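PDB 5KKU: polyketide synthase type I from Bacillus amyloliquefaciens, which probably dehydrates carrier-bound intermediates during difficidin assembly, this chain being the N-terminal double-hotdog dehydratase domain of a much longer modular synthase. Local coordinates for residues Gln117-Pro121 with Phe227-Gln231; Ala123-Glu129 with Tyr266-Val272; Phe196-Ser200 with Phe233-Thr239. All coordinates share one frame; numbering follows the deposited sequence.

Contact 1: residues Gln117-Pro121 with Phe227-Gln231; sequences QEDAP and FCMYQ
P121 sets CG over the centre of the phenol ring of Y230: this atom lies 3.3 Å from the ring centroid and only 4° off the normal, a CH-pi contact almost dead over the centre. Neighbouring ring carbons join in, with P121 CG 3.5 Å from Y230 CE1. The other face of the same ring carries C228 SG, from two residues back on its own strand, displaced toward the rim, so the phenol is sandwiched between a proline and a thiol. Y230 gets there with CG anti to its own carbonyl carbon (chi1 -65°). At the ring's edge D119 O comes to 3.8 Å from Y230 CE1. Q117, its chain bent at chi2, crosses the phenol obliquely, amide and ring planes 69° apart, and its CG lies 4.0 Å from C228 SG. At the far end of the ring, Y230 OH is hydrogen-bonded to E275 and R226, while the Y230 backbone bonds to L273. Here the loop leaving the predicted N-terminal hotdog crosses the end of strand 219-229 of the C-terminal one. With the phenol pinned at its hydroxyl by outside partners, its faces work as apolar surfaces, and P121 is held by dispersion and CH-pi attraction.

Contact 2: residues Ala123-Glu129 with Tyr266-Val272; sequences AKELNIE and YDRAGNV
The hydroxyl of Y266 donates to the carbonyl oxygen of K124, with OH and O 2.7 Å apart; the donor is tilted 28° from the carbonyl plane, so the bond is short but not in line with that plane. The ring behind it is set by a chi1 of -70°, CG anti to the tyrosine's carbonyl carbon, which turns it toward residues 124-126. L126 crosses it at about a right angle: its CB stands over one face, 4.2 Å from the ring centroid, a CH-pi contact, and its CD2 meets Y266 CE2 at 4.0 Å. The partner segment is the tip of a beta-hairpin joining strands 258-266 and 272-283. D267 to G270 form a type I turn, closed by G270 N to D267 O, and G270 follows in a left-handed conformation as a G1 bulge, with D267 N bonded to N271 O. The D267 carboxylate braces this turn, taking the backbone N of N271 on OD1 from above its plane and N271 ND2 on the syn lone pair of OD2. Because G270 has no side chain, L126 O can come within 3.5 Å of its CA. I128, at the start of helix 128-133, pushes CD1 into the hairpin tip, 3.3 Å from D267 O and 3.7 Å from G270 CA. N127 caps that helix through OD1 to A130 N. Farther out, R268 crosses I128 obliquely, its CD 4.0 Å from I128 CG2. E129 OE1 stays 4.4 Å from R268 NH1, beyond a salt bridge, and the E129 carboxylate pairs with K133 instead.

Contact 3: residues Phe196-Ser200 with Phe233-Thr239; sequences FLDAS and FPKTIYT
F196 and F233 meet as an offset edge-to-face pair, the edge of F196 turned to the face of F233, centroids 5.3 Å apart and planes at 79°. Their closest carbons are the two CD2 atoms, at 3.6 Å. One face of the F196 ring is taken by I237, whose CG1 stands 4.0 Å from the ring centroid in a CH-pi contact. At the rim, K235 O lies in the ring plane, 3.4 Å from F196 CZ. L197 comes at F233 about perpendicularly, with L197 CD2 at the ring's edge, 4.0 Å from F233 CE2. Polar groups close the other end: T239 OG1 donates to S200 OG at 3.1 Å, and S200 OG in turn donates a hydrogen bond to F196 O at 2.8 Å. A chi1 of -63° folds the serine hydroxyl back to that carbonyl, which also accepts S200 N from the opposite face of its plane; the buried hydroxyls are thus chained to the helix backbone. D198, predicted to be the proton donor for dehydration, is on this same helix but takes no part here, its carboxylate bonding to H155. The 196-200 part of helix 194-200 and strand 236-239 run at 27° with axes 10.0 Å apart at closest approach, as the central helix of a hotdog does against its sheet. I237 and T239 pair by backbone with strand 172-178, while I265 of strand 258-266 packs on S200, F233 and I237, and L273 of strand 272-283 on F233 and I237.

Along the chain the segments run 117-121, 123-129, 196-200, 227-231, 233-239, 266-272, so the two segments, 117-121 and 123-129, leading out of the predicted N-terminal hotdog find partners more than 100 residues on, in the C-terminal one. Contacts 1 and 2 thus tie down the chain running from the first hotdog toward the second, while contact 3 lies within the second, seating its helix on the sheet. Their centres are 13 to 16 Å apart. V272 of contact 2 packs on P121 and Y230 of contact 1; L197 of contact 3 meets F227; Y238 touches I128 and R268. Neighbouring strands 219-229, 272-283, 258-266 and 236-248 connect all three, joining this connecting chain to the sheet behind the helix bearing predicted catalytic D198.

Contact 1: residues Gln117-Pro121 with Phe227-Gln231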
ATOM      1  N   GLN A 117       3.315  18.567   6.002  1.00 44.71           N
ATOM      2  CA  GLN A 117       4.294  17.962   6.887  1.00 45.97           C
ATOM      3  C   GLN A 117       5.273  19.050   7.262  1.00 55.29           C
ATOM      4  O   GLN A 117       5.714  19.815   6.446  1.00 53.89           O
ATOM      5  CB  GLN A 117       4.926  16.791   6.198  1.00 39.48           C
ATOM      6  CG  GLN A 117       6.086  16.178   6.897  1.00 54.29           C
ATOM      7  CD  GLN A 117       7.086  15.631   5.909  1.00 54.19           C
ATOM      8  OE1 GLN A 117       6.735  15.084   4.842  1.00 43.97           O
ATOM      9  NE2 GLN A 117       8.353  15.823   6.233  1.00 59.46           N
ATOM     10  N   GLU A 118       5.606  19.092   8.529  1.00 57.77           N
ATOM     11  CA  GLU A 118       6.369  20.142   9.193  1.00 53.53           C
ATOM     12  C   GLU A 118       7.090  19.605  10.424  1.00 50.46           C
ATOM     13  O   GLU A 118       7.885  20.310  11.046  1.00 47.66           O
ATOM     14  CB  GLU A 118       5.453  21.303   9.585  1.00 60.69           C
ATOM     15  CG  GLU A 118       4.259  20.894  10.430  1.00 56.23           C
ATOM     16  CD  GLU A 118       4.028  21.826  11.604  1.00 74.32           C
ATOM     17  OE1 GLU A 118       3.343  22.855  11.421  1.00 69.70           O
ATOM     18  OE2 GLU A 118       4.530  21.532  12.708  1.00 80.15           O
ATOM     19  N   ASP A 119       6.809  18.354  10.771  1.00 55.54           N
ATOM     20  CA  ASP A 119       7.430  17.720  11.928  1.00 50.80           C
ATOM     21  C   ASP A 119       8.392  16.616  11.502  1.00 49.44           C
ATOM     22  O   ASP A 119       8.152  15.917  10.517  1.00 51.64           O
ATOM     23  CB  ASP A 119       6.362  17.155  12.867  1.00 49.05           C
ATOM     24  CG  ASP A 119       5.668  18.232  13.677  1.00 64.55           C
ATOM     25  OD1 ASP A 119       6.254  18.696  14.677  1.00 65.41           O
ATOM     26  OD2 ASP A 119       4.537  18.616  13.313  1.00 65.62           O
ATOM     27  N   ALA A 120       9.479  16.465  12.250  1.00 46.58           N
ATOM     28  CA  ALA A 120      10.451  15.473  11.960  1.00 41.99           C
ATOM     29  C   ALA A 120      10.015  14.073  12.287  1.00 41.49           C
ATOM     30  O   ALA A 120       9.114  13.853  13.048  1.00 44.31           O
ATOM     31  CB  ALA A 120      11.682  15.824  12.744  1.00 40.51           C
ATOM     32  N   PRO A 121      10.746  13.089  11.611  1.00 40.92           N
ATOM     33  CA  PRO A 121      10.370  11.721  11.968  1.00 38.03           C
ATOM     34  C   PRO A 121      10.507  11.386  13.424  1.00 35.56           C
ATOM     35  O   PRO A 121      11.400  11.813  14.077  1.00 37.67           O
ATOM     36  CB  PRO A 121      11.351  10.885  11.174  1.00 34.09           C
ATOM     37  CG  PRO A 121      11.523  11.635   9.950  1.00 36.87           C
ATOM     38  CD  PRO A 121      11.788  12.965  10.479  1.00 31.16           C
ATOM     39  N   PHE A 227       0.323   7.993   7.414  1.00 13.98           N
ATOM     40  CA  PHE A 227       1.408   7.618   6.552  1.00 23.37           C
ATOM     41  C   PHE A 227       2.147   8.850   6.097  1.00 27.31           C
ATOM     42  O   PHE A 227       1.555   9.816   5.746  1.00 24.93           O
ATOM     43  CB  PHE A 227       0.936   6.811   5.349  1.00 20.31           C
ATOM     44  CG  PHE A 227       2.032   6.183   4.584  1.00 21.71           C
ATOM     45  CD1 PHE A 227       2.655   6.860   3.607  1.00 20.26           C
ATOM     46  CD2 PHE A 227       2.435   4.880   4.846  1.00 21.93           C
ATOM     47  CE1 PHE A 227       3.685   6.295   2.907  1.00 23.01           C
ATOM     48  CE2 PHE A 227       3.454   4.305   4.131  1.00 17.20           C
ATOM     49  CZ  PHE A 227       4.083   5.022   3.165  1.00 20.46           C
ATOM     50  N   CYS A 228       3.450   8.823   6.116  1.00 23.93           N
ATOM     51  CA  CYS A 228       4.218   9.987   5.804  1.00 24.00           C
ATOM     52  C   CYS A 228       5.507   9.635   5.082  1.00 27.98           C
ATOM     53  O   CYS A 228       6.271   8.886   5.594  1.00 28.68           O
ATOM     54  CB  CYS A 228       4.494  10.751   7.091  1.00 28.09           C
ATOM     55  SG  CYS A 228       5.409  12.259   6.944  1.00 35.95           S
ATOM     56  N   MET A 229       5.886  10.020   3.943  1.00 27.76           N
ATOM     57  CA  MET A 229       7.079   9.924   3.099  1.00 29.87           C
ATOM     58  C   MET A 229       8.110  10.964   3.503  1.00 30.54           C
ATOM     59  O   MET A 229       7.822  12.159   3.501  1.00 36.56           O
ATOM     60  CB  MET A 229       6.731  10.094   1.617  1.00 30.57           C
ATOM     61  CG  MET A 229       5.873   8.985   1.030  1.00 34.57           C
ATOM     62  SD  MET A 229       6.658   7.363   1.136  1.00 35.87           S
ATOM     63  CE  MET A 229       8.040   7.571   0.013  1.00 25.47           C
ATOM     64  N   TYR A 230       9.275  10.604   3.947  1.00 30.58           N
ATOM     65  CA  TYR A 230      10.151  11.689   4.252  1.00 27.60           C
ATOM     66  C   TYR A 230      11.187  11.841   3.163  1.00 28.68           C
ATOM     67  O   TYR A 230      11.664  12.898   2.910  1.00 35.83           O
ATOM     68  CB  TYR A 230      10.774  11.536   5.599  1.00 24.56           C
ATOM     69  CG  TYR A 230       9.834  11.603   6.716  1.00 27.74           C
ATOM     70  CD1 TYR A 230       9.473  12.803   7.287  1.00 33.66           C
ATOM     71  CD2 TYR A 230       9.308  10.466   7.239  1.00 29.82           C
ATOM     72  CE1 TYR A 230       8.619  12.848   8.351  1.00 29.55           C
ATOM     73  CE2 TYR A 230       8.467  10.506   8.296  1.00 31.16           C
ATOM     74  CZ  TYR A 230       8.133  11.684   8.844  1.00 32.10           C
ATOM     75  OH  TYR A 230       7.281  11.644   9.863  1.00 33.83           O
ATOM     76  N   GLN A 231      11.458  10.760   2.469  1.00 26.60           N
ATOM     77  CA  GLN A 231      12.467  10.723   1.448  1.00 29.42           C
ATOM     78  C   GLN A 231      12.052   9.744   0.364  1.00 33.02           C
ATOM     79  O   GLN A 231      11.273   8.862   0.610  1.00 27.26           O
ATOM     80  CB  GLN A 231      13.779  10.287   2.049  1.00 34.51           C
ATOM     81  CG  GLN A 231      14.953  11.177   1.743  1.00 52.78           C
ATOM     82  CD  GLN A 231      15.013  12.438   2.565  1.00 48.94           C
ATOM     83  OE1 GLN A 231      14.497  12.491   3.657  1.00 47.00           O
ATOM     84  NE2 GLN A 231      15.660  13.447   2.034  1.00 50.11           N
TER

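Contact 2: residues Ala123-Glu129 with Tyr266-Val272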
ATOM      1  N   ALA A 123      10.494   8.093  14.398  1.00 32.85           N
ATOM      2  CA  ALA A 123      11.086   6.763  14.478  1.00 39.91           C
ATOM      3  C   ALA A 123      12.608   6.833  14.420  1.00 34.62           C
ATOM      4  O   ALA A 123      13.181   7.265  13.420  1.00 30.16           O
ATOM      5  CB  ALA A 123      10.549   5.876  13.365  1.00 25.56           C
ATOM      6  N   LYS A 124      13.256   6.403  15.498  1.00 33.55           N
ATOM      7  CA  LYS A 124      14.713   6.416  15.571  1.00 33.73           C
ATOM      8  C   LYS A 124      15.325   5.466  14.548  1.00 37.50           C
ATOM      9  O   LYS A 124      14.761   4.413  14.248  1.00 37.54           O
ATOM     10  CB  LYS A 124      15.181   6.045  16.980  1.00 45.30           C
ATOM     11  CG  LYS A 124      14.547   6.874  18.084  1.00 47.88           C
ATOM     12  CD  LYS A 124      13.960   5.989  19.172  1.00 53.26           C
ATOM     13  CE  LYS A 124      12.462   5.809  18.989  1.00 55.53           C
ATOM     14  NZ  LYS A 124      11.767   5.590  20.287  1.00 56.04           N
ATOM     15  N   GLU A 125      16.482   5.844  14.014  1.00 41.21           N
ATOM     16  CA  GLU A 125      17.172   5.028  13.023  1.00 42.59           C
ATOM     17  C   GLU A 125      17.392   3.608  13.536  1.00 33.11           C
ATOM     18  O   GLU A 125      17.036   3.286  14.669  1.00 34.82           O
ATOM     19  CB  GLU A 125      18.512   5.663  12.645  1.00 37.91           C
ATOM     20  CG  GLU A 125      19.522   5.705  13.781  1.00 49.27           C
ATOM     21  CD  GLU A 125      20.787   6.453  13.410  1.00 63.60           C
ATOM     22  OE1 GLU A 125      20.697   7.662  13.107  1.00 66.90           O
ATOM     23  OE2 GLU A 125      21.870   5.833  13.418  1.00 66.39           O
ATOM     24  N   LEU A 126      17.982   2.765  12.695  1.00 29.54           N
ATOM     25  CA  LEU A 126      18.243   1.411  13.054  1.00 28.21           C
ATOM     26  C   LEU A 126      19.452   0.913  12.312  1.00 31.30           C
ATOM     27  O   LEU A 126      19.649   1.225  11.164  1.00 24.30           O
ATOM     28  CB  LEU A 126      16.982   0.633  12.640  1.00 26.38           C
ATOM     29  CG  LEU A 126      16.973  -0.885  12.611  1.00 30.15           C
ATOM     30  CD1 LEU A 126      16.779  -1.471  13.988  1.00 19.50           C
ATOM     31  CD2 LEU A 126      15.945  -1.413  11.633  1.00 27.39           C
ATOM     32  N   ASN A 127      20.249   0.120  12.999  1.00 26.69           N
ATOM     33  CA  ASN A 127      21.399  -0.480  12.394  1.00 30.34           C
ATOM     34  C   ASN A 127      20.995  -1.685  11.585  1.00 24.31           C
ATOM     35  O   ASN A 127      20.846  -2.745  12.122  1.00 28.00           O
ATOM     36  CB  ASN A 127      22.458  -0.866  13.428  1.00 24.54           C
ATOM     37  CG  ASN A 127      23.817  -1.119  12.817  1.00 25.10           C
ATOM     38  OD1 ASN A 127      23.967  -1.789  11.834  1.00 26.30           O
ATOM     39  ND2 ASN A 127      24.799  -0.559  13.416  1.00 22.46           N
ATOM     40  N   ILE A 128      20.861  -1.491  10.288  1.00 20.06           N
ATOM     41  CA  ILE A 128      20.409  -2.517   9.382  1.00 26.73           C
ATOM     42  C   ILE A 128      21.325  -3.737   9.400  1.00 30.90           C
ATOM     43  O   ILE A 128      20.833  -4.811   9.561  1.00 33.15           O
ATOM     44  CB  ILE A 128      20.114  -1.995   7.969  1.00 30.74           C
ATOM     45  CG1 ILE A 128      18.765  -1.309   7.903  1.00 30.36           C
ATOM     46  CG2 ILE A 128      19.969  -3.113   6.970  1.00 22.50           C
ATOM     47  CD1 ILE A 128      18.705  -0.048   8.647  1.00 25.19           C
ATOM     48  N   GLU A 129      22.606  -3.531   9.226  1.00 26.60           N
ATOM     49  CA  GLU A 129      23.574  -4.581   9.255  1.00 25.13           C
ATOM     50  C   GLU A 129      23.554  -5.396  10.536  1.00 25.00           C
ATOM     51  O   GLU A 129      23.596  -6.580  10.483  1.00 26.03           O
ATOM     52  CB  GLU A 129      24.931  -3.985   9.162  1.00 30.99           C
ATOM     53  CG  GLU A 129      25.564  -3.754   7.844  1.00 36.85           C
ATOM     54  CD  GLU A 129      27.057  -3.665   8.062  1.00 42.18           C
ATOM     55  OE1 GLU A 129      27.607  -2.579   8.026  1.00 46.55           O
ATOM     56  OE2 GLU A 129      27.673  -4.687   8.359  1.00 45.27           O
ATOM     57  N   TYR A 266      13.040   1.992   6.232  1.00 24.26           N
ATOM     58  CA  TYR A 266      14.396   2.499   6.281  1.00 25.21           C
ATOM     59  C   TYR A 266      15.162   2.363   4.977  1.00 22.35           C
ATOM     60  O   TYR A 266      14.870   1.495   4.226  1.00 21.24           O
ATOM     61  CB  TYR A 266      15.157   1.779   7.371  1.00 21.69           C
ATOM     62  CG  TYR A 266      14.720   2.131   8.743  1.00 25.85           C
ATOM     63  CD1 TYR A 266      15.111   3.307   9.353  1.00 22.11           C
ATOM     64  CD2 TYR A 266      13.891   1.279   9.441  1.00 25.11           C
ATOM     65  CE1 TYR A 266      14.685   3.601  10.611  1.00 27.40           C
ATOM     66  CE2 TYR A 266      13.472   1.573  10.693  1.00 21.54           C
ATOM     67  CZ  TYR A 266      13.852   2.729  11.268  1.00 26.75           C
ATOM     68  OH  TYR A 266      13.390   2.945  12.489  1.00 25.41           O
ATOM     69  N   ASP A 267      15.978   3.317   4.743  1.00 20.86           N
ATOM     70  CA  ASP A 267      17.021   2.917   4.052  1.00 25.69           C
ATOM     71  C   ASP A 267      17.929   2.171   5.013  1.00 25.44           C
ATOM     72  O   ASP A 267      17.821   1.897   6.147  1.00 30.39           O
ATOM     73  CB  ASP A 267      17.686   3.988   3.186  1.00 22.45           C
ATOM     74  CG  ASP A 267      18.442   5.037   3.967  1.00 32.00           C
ATOM     75  OD1 ASP A 267      18.818   4.793   5.094  1.00 33.27           O
ATOM     76  OD2 ASP A 267      18.693   6.112   3.426  1.00 25.65           O
ATOM     77  N   ARG A 268      18.918   1.831   4.223  1.00 22.87           N
ATOM     78  CA  ARG A 268      20.065   1.027   4.457  1.00 29.65           C
ATOM     79  C   ARG A 268      21.087   1.638   5.366  1.00 26.59           C
ATOM     80  O   ARG A 268      21.617   0.958   6.195  1.00 27.50           O
ATOM     81  CB  ARG A 268      20.702   0.733   3.118  1.00 26.08           C
ATOM     82  CG  ARG A 268      21.968  -0.048   3.150  1.00 24.39           C
ATOM     83  CD  ARG A 268      21.806  -1.379   3.811  1.00 33.45           C
ATOM     84  NE  ARG A 268      23.088  -1.803   4.265  1.00 36.43           N
ATOM     85  CZ  ARG A 268      23.515  -3.045   4.321  1.00 45.36           C
ATOM     86  NH1 ARG A 268      24.716  -3.283   4.785  1.00 46.67           N
ATOM     87  NH2 ARG A 268      22.750  -4.040   3.939  1.00 40.00           N
ATOM     88  N   ALA A 269      21.350   2.912   5.178  1.00 27.03           N
ATOM     89  CA  ALA A 269      22.120   3.624   6.152  1.00 25.24           C
ATOM     90  C   ALA A 269      21.368   3.896   7.419  1.00 25.49           C
ATOM     91  O   ALA A 269      21.881   4.489   8.293  1.00 24.74           O
ATOM     92  CB  ALA A 269      22.633   4.911   5.561  1.00 23.90           C
ATOM     93  N   GLY A 270      20.149   3.418   7.517  1.00 24.01           N
ATOM     94  CA  GLY A 270      19.348   3.635   8.686  1.00 23.67           C
ATOM     95  C   GLY A 270      18.540   4.893   8.772  1.00 23.13           C
ATOM     96  O   GLY A 270      18.045   5.172   9.791  1.00 28.94           O
ATOM     97  N   ASN A 271      18.401   5.652   7.715  1.00 25.24           N
ATOM     98  CA  ASN A 271      17.521   6.792   7.681  1.00 28.97           C
ATOM     99  C   ASN A 271      16.070   6.424   7.513  1.00 28.38           C
ATOM    100  O   ASN A 271      15.774   5.502   6.840  1.00 26.10           O
ATOM    101  CB  ASN A 271      17.911   7.686   6.527  1.00 33.63           C
ATOM    102  CG  ASN A 271      19.339   8.112   6.586  1.00 28.00           C
ATOM    103  OD1 ASN A 271      19.789   8.637   7.581  1.00 27.32           O
ATOM    104  ND2 ASN A 271      20.055   7.867   5.537  1.00 27.47           N
ATOM    105  N   VAL A 272      15.194   7.162   8.167  1.00 28.80           N
ATOM    106  CA  VAL A 272      13.764   7.034   7.973  1.00 22.64           C
ATOM    107  C   VAL A 272      13.276   7.485   6.585  1.00 24.86           C
ATOM    108  O   VAL A 272      13.371   8.609   6.247  1.00 27.23           O
ATOM    109  CB  VAL A 272      12.985   7.704   9.109  1.00 25.78           C
ATOM    110  CG1 VAL A 272      11.505   7.749   8.803  1.00 29.69           C
ATOM    111  CG2 VAL A 272      13.193   6.965  10.405  1.00 23.52           C
TER

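Contact 3: residues Phe196-Ser200 with Phe233-Thr239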
ATOM      1  N   PHE A 196       6.757  -1.342  -3.728  1.00 23.39           N
ATOM      2  CA  PHE A 196       7.302  -1.180  -2.417  1.00 16.47           C
ATOM      3  C   PHE A 196       6.222  -1.038  -1.351  1.00 21.76           C
ATOM      4  O   PHE A 196       6.307  -1.682  -0.354  1.00 19.68           O
ATOM      5  CB  PHE A 196       8.246   0.001  -2.356  1.00 22.02           C
ATOM      6  CG  PHE A 196       9.670  -0.308  -2.732  1.00 23.07           C
ATOM      7  CD1 PHE A 196      10.249  -1.509  -2.423  1.00 19.45           C
ATOM      8  CD2 PHE A 196      10.428   0.634  -3.364  1.00 22.33           C
ATOM      9  CE1 PHE A 196      11.528  -1.780  -2.775  1.00 23.21           C
ATOM     10  CE2 PHE A 196      11.711   0.382  -3.715  1.00 20.25           C
ATOM     11  CZ  PHE A 196      12.266  -0.824  -3.414  1.00 24.85           C
ATOM     12  N   LEU A 197       5.208  -0.223  -1.609  1.00 19.63           N
ATOM     13  CA  LEU A 197       4.126   0.024  -0.702  1.00 13.29           C
ATOM     14  C   LEU A 197       3.332  -1.251  -0.415  1.00 19.38           C
ATOM     15  O   LEU A 197       3.090  -1.576   0.704  1.00 19.70           O
ATOM     16  CB  LEU A 197       3.237   1.152  -1.220  1.00 19.45           C
ATOM     17  CG  LEU A 197       3.756   2.584  -1.288  1.00 20.29           C
ATOM     18  CD1 LEU A 197       2.649   3.541  -1.597  1.00 24.38           C
ATOM     19  CD2 LEU A 197       4.413   2.995  -0.002  1.00 20.93           C
ATOM     20  N   ASP A 198       2.913  -1.966  -1.445  1.00 21.06           N
ATOM     21  CA  ASP A 198       2.217  -3.231  -1.336  1.00 14.30           C
ATOM     22  C   ASP A 198       2.955  -4.252  -0.492  1.00 21.84           C
ATOM     23  O   ASP A 198       2.429  -4.749   0.424  1.00 19.80           O
ATOM     24  CB  ASP A 198       1.948  -3.763  -2.721  1.00 17.28           C
ATOM     25  CG  ASP A 198       1.132  -5.005  -2.736  1.00 24.90           C
ATOM     26  OD1 ASP A 198      -0.027  -4.999  -2.374  1.00 28.50           O
ATOM     27  OD2 ASP A 198       1.643  -6.009  -3.128  1.00 26.53           O
ATOM     28  N   ALA A 199       4.193  -4.540  -0.833  1.00 23.01           N
ATOM     29  CA  ALA A 199       4.998  -5.473  -0.074  1.00 25.17           C
ATOM     30  C   ALA A 199       5.184  -5.074   1.371  1.00 23.95           C
ATOM     31  O   ALA A 199       5.284  -5.925   2.201  1.00 29.88           O
ATOM     32  CB  ALA A 199       6.337  -5.705  -0.711  1.00 25.80           C
ATOM     33  N   SER A 200       5.233  -3.796   1.634  1.00 16.98           N
ATOM     34  CA  SER A 200       5.382  -3.306   2.975  1.00 24.11           C
ATOM     35  C   SER A 200       4.181  -3.532   3.866  1.00 20.68           C
ATOM     36  O   SER A 200       4.324  -3.616   5.026  1.00 23.87           O
ATOM     37  CB  SER A 200       5.766  -1.851   2.980  1.00 16.06           C
ATOM     38  OG  SER A 200       6.986  -1.679   2.392  1.00 16.96           O
ATOM     39  N   PHE A 233      12.224   6.560  -2.139  1.00 29.01           N
ATOM     40  CA  PHE A 233      12.771   5.243  -2.022  1.00 26.26           C
ATOM     41  C   PHE A 233      14.031   5.003  -2.858  1.00 26.39           C
ATOM     42  O   PHE A 233      14.096   5.375  -3.965  1.00 26.34           O
ATOM     43  CB  PHE A 233      11.710   4.232  -2.430  1.00 26.02           C
ATOM     44  CG  PHE A 233      10.551   4.114  -1.490  1.00 27.04           C
ATOM     45  CD1 PHE A 233      10.702   4.289  -0.158  1.00 24.07           C
ATOM     46  CD2 PHE A 233       9.309   3.771  -1.966  1.00 25.27           C
ATOM     47  CE1 PHE A 233       9.634   4.139   0.685  1.00 24.38           C
ATOM     48  CE2 PHE A 233       8.241   3.621  -1.129  1.00 26.37           C
ATOM     49  CZ  PHE A 233       8.402   3.811   0.201  1.00 24.18           C
ATOM     50  N   PRO A 234      14.996   4.300  -2.317  1.00 30.79           N
ATOM     51  CA  PRO A 234      16.143   3.866  -3.098  1.00 22.83           C
ATOM     52  C   PRO A 234      15.896   2.518  -3.701  1.00 27.97           C
ATOM     53  O   PRO A 234      14.791   2.085  -3.617  1.00 28.08           O
ATOM     54  CB  PRO A 234      17.231   3.774  -2.063  1.00 23.94           C
ATOM     55  CG  PRO A 234      16.504   3.470  -0.843  1.00 25.17           C
ATOM     56  CD  PRO A 234      15.294   4.296  -0.897  1.00 23.04           C
ATOM     57  N   LYS A 235      16.885   1.882  -4.283  1.00 29.06           N
ATOM     58  CA  LYS A 235      16.725   0.607  -4.908  1.00 22.70           C
ATOM     59  C   LYS A 235      16.302  -0.485  -3.953  1.00 26.51           C
ATOM     60  O   LYS A 235      15.520  -1.306  -4.279  1.00 23.66           O
ATOM     61  CB  LYS A 235      18.000   0.224  -5.599  1.00 27.93           C
ATOM     62  CG  LYS A 235      18.201   0.896  -6.927  1.00 31.65           C
ATOM     63  CD  LYS A 235      19.489   0.481  -7.580  1.00 36.23           C
ATOM     64  CE  LYS A 235      19.741   1.316  -8.817  1.00 40.96           C
ATOM     65  NZ  LYS A 235      21.126   1.238  -9.352  1.00 48.31           N
ATOM     66  N   THR A 236      16.855  -0.509  -2.764  1.00 20.78           N
ATOM     67  CA  THR A 236      16.433  -1.468  -1.781  1.00 19.58           C
ATOM     68  C   THR A 236      15.969  -0.748  -0.540  1.00 22.01           C
ATOM     69  O   THR A 236      16.608   0.130  -0.090  1.00 17.06           O
ATOM     70  CB  THR A 236      17.578  -2.407  -1.354  1.00 21.26           C
ATOM     71  OG1 THR A 236      18.134  -3.077  -2.469  1.00 24.55           O
ATOM     72  CG2 THR A 236      17.126  -3.407  -0.337  1.00 20.42           C
ATOM     73  N   ILE A 237      14.844  -1.155   0.008  1.00 22.24           N
ATOM     74  CA  ILE A 237      14.373  -0.645   1.273  1.00 16.72           C
ATOM     75  C   ILE A 237      14.304  -1.663   2.386  1.00 24.10           C
ATOM     76  O   ILE A 237      14.367  -2.852   2.171  1.00 21.81           O
ATOM     77  CB  ILE A 237      13.021   0.029   1.180  1.00 21.14           C
ATOM     78  CG1 ILE A 237      11.960  -0.981   0.798  1.00 21.92           C
ATOM     79  CG2 ILE A 237      13.053   1.193   0.226  1.00 24.15           C
ATOM     80  CD1 ILE A 237      10.558  -0.525   0.978  1.00 16.83           C
ATOM     81  N   TYR A 238      14.149  -1.187   3.593  1.00 29.09           N
ATOM     82  CA  TYR A 238      14.106  -2.033   4.754  1.00 27.67           C
ATOM     83  C   TYR A 238      12.948  -1.684   5.618  1.00 23.68           C
ATOM     84  O   TYR A 238      13.003  -0.736   6.322  1.00 20.73           O
ATOM     85  CB  TYR A 238      15.414  -1.936   5.523  1.00 25.04           C
ATOM     86  CG  TYR A 238      16.607  -2.299   4.704  1.00 19.73           C
ATOM     87  CD1 TYR A 238      17.172  -1.417   3.839  1.00 23.06           C
ATOM     88  CD2 TYR A 238      17.144  -3.518   4.799  1.00 23.98           C
ATOM     89  CE1 TYR A 238      18.222  -1.771   3.082  1.00 24.85           C
ATOM     90  CE2 TYR A 238      18.195  -3.879   4.048  1.00 28.97           C
ATOM     91  CZ  TYR A 238      18.745  -3.000   3.217  1.00 27.25           C
ATOM     92  OH  TYR A 238      19.771  -3.396   2.504  1.00 25.77           O
ATOM     93  N   THR A 239      11.911  -2.472   5.521  1.00 23.38           N
ATOM     94  CA  THR A 239      10.716  -2.291   6.254  1.00 21.57           C
ATOM     95  C   THR A 239      10.786  -2.898   7.654  1.00 23.72           C
ATOM     96  O   THR A 239      10.785  -4.071   7.822  1.00 22.31           O
ATOM     97  CB  THR A 239       9.505  -2.806   5.443  1.00 26.43           C
ATOM     98  OG1 THR A 239       9.390  -2.059   4.233  1.00 18.85           O
ATOM     99  CG2 THR A 239       8.256  -2.662   6.233  1.00 14.09           C
TER